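PDB 4GR2: AtRbcX1 from Arabidopsis thaliana, which acts as a homodimeric chloroplast chaperone in the assembly of Rubisco, the carbon dioxide-fixing enzyme of photosynthesis. Local coordinates for the interface of chains A and B. Numbering follows the deposited sequence. Chains: chain A/B, AtRbcX1.

The interface of chains A and B. Residues chain A 26, 30, 86, 90; chain B 3-4, 6, 11-12.
A:Ile30, A:Val26 and A:Tyr86 receive the N-terminal arm of the partner subunit in this patch of the RbcX homodimer. The chain A residues come from helices 11-38 and 70-90. B:Val3, B:Pro4 and B:Phe6 lie in the extended arm, and B:Pro11 and B:Glu12 begin helix 11-35.

Packing contacts carry much of the patch. B:Val3 packs one methyl against two side chains of chain A. This methyl, CG1, touches CD1 of A:Ile30 at 3.8 Å and CE1, on the ring rim of A:Tyr86, at 3.9 Å. The valine meets the tyrosine nearly at a right angle. A:Ile30 also lays its CG1 methylene in van der Waals contact with the carbonyl O of B:Pro4, at 3.4 Å. Both methyls of A:Val26 meet the CE1-CZ rim of B:Phe6 obliquely, from one side of the ring plane: CG1 lies 3.8 Å from CE1, and CG2 faces CZ. The same CG1 also rests on a face of the A:Tyr86 ring, toward its rim. One methyl thus serves both aromatic rings. Within chain B, CG of B:Pro11 lies over the centre of the B:Phe6 ring, on the same side as the A:Val26 methyls.

A water links the two chains here. A:Tyr86 holds CG anti to the backbone N (chi1 179°), which carries the phenol toward chain B. Its hydroxyl end lies beside the B:Pro11 ring. A leucine in place of A:Tyr86 would probably lose the water link to B:Glu12 and the aromatic surface that meets B:Val3. The B:Glu12 chain bends at chi2 (88°), turning its carboxylate toward the water. The water lies 2.9 Å from A:Tyr86 OH and 2.7 Å from B:Glu12 OE2.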
# COMPACT_ATOMS: atom_id res chain seq x y z
N VAL A 26 -1.93 9.68 -5.02
CA VAL A 26 -1.25 10.88 -4.56
C VAL A 26 -1.21 11.95 -5.67
O VAL A 26 -1.52 13.13 -5.45
CB VAL A 26 0.17 10.53 -4.06
CG1 VAL A 26 0.96 11.77 -3.73
CG2 VAL A 26 0.07 9.63 -2.84
N ILE A 30 -2.46 15.74 -5.51
CA ILE A 30 -1.60 16.89 -5.78
C ILE A 30 -2.14 17.76 -6.92
O ILE A 30 -2.23 18.98 -6.82
CB ILE A 30 -0.19 16.42 -6.15
CG1 ILE A 30 0.53 15.90 -4.90
CG2 ILE A 30 0.57 17.53 -6.85
CD1 ILE A 30 1.80 15.12 -5.21
N TYR A 86 6.82 12.90 -8.56
CA TYR A 86 6.61 12.75 -7.13
C TYR A 86 7.29 11.50 -6.55
O TYR A 86 8.03 11.58 -5.54
CB TYR A 86 5.11 12.71 -6.77
CG TYR A 86 4.93 12.52 -5.28
CD1 TYR A 86 5.16 13.57 -4.41
CD2 TYR A 86 4.56 11.28 -4.75
CE1 TYR A 86 5.03 13.40 -3.04
CE2 TYR A 86 4.41 11.11 -3.37
CZ TYR A 86 4.66 12.17 -2.53
OH TYR A 86 4.53 12.04 -1.17
N ASP A 90 10.29 13.44 -4.78
CA ASP A 90 9.74 14.03 -3.57
C ASP A 90 9.41 13.05 -2.47
O ASP A 90 9.66 13.33 -1.30
CB ASP A 90 8.51 14.86 -3.91
CG ASP A 90 8.78 15.87 -4.99
OD1 ASP A 90 9.90 16.42 -5.01
OD2 ASP A 90 7.89 16.09 -5.83
N VAL B 3 3.27 18.70 0.91
CA VAL B 3 2.75 18.06 -0.29
C VAL B 3 1.31 18.50 -0.57
O VAL B 3 0.41 18.28 0.25
CB VAL B 3 2.82 16.50 -0.22
CG1 VAL B 3 2.38 15.90 -1.54
CG2 VAL B 3 4.23 16.03 0.09
N PRO B 4 1.09 19.15 -1.73
CA PRO B 4 -0.25 19.67 -2.08
C PRO B 4 -1.35 18.62 -1.93
O PRO B 4 -1.22 17.50 -2.42
CB PRO B 4 -0.08 20.10 -3.54
CG PRO B 4 1.38 20.49 -3.63
CD PRO B 4 2.10 19.52 -2.74
N PHE B 6 -2.39 17.23 0.85
CA PHE B 6 -2.17 16.45 2.08
C PHE B 6 -1.92 17.38 3.29
O PHE B 6 -0.99 18.18 3.29
CB PHE B 6 -0.98 15.48 1.91
CG PHE B 6 -1.27 14.34 0.97
CD1 PHE B 6 -1.12 14.50 -0.41
CD2 PHE B 6 -1.72 13.11 1.45
CE1 PHE B 6 -1.41 13.47 -1.28
CE2 PHE B 6 -2.00 12.06 0.58
CZ PHE B 6 -1.85 12.24 -0.78
N PRO B 11 2.00 11.15 2.85
CA PRO B 11 1.96 9.92 2.04
C PRO B 11 2.90 8.86 2.59
O PRO B 11 2.58 7.68 2.51
CB PRO B 11 2.44 10.40 0.67
CG PRO B 11 2.00 11.85 0.61
CD PRO B 11 2.20 12.35 2.02
N GLU B 12 4.05 9.27 3.14
CA GLU B 12 4.99 8.31 3.72
C GLU B 12 4.37 7.56 4.91
O GLU B 12 4.54 6.33 5.05
CB GLU B 12 6.27 9.02 4.13
CG GLU B 12 7.07 9.52 2.94
CD GLU B 12 6.69 10.92 2.47
OE1 GLU B 12 5.74 11.52 3.03
OE2 GLU B 12 7.38 11.42 1.54
O HOH W 1 6.49 13.67 0.26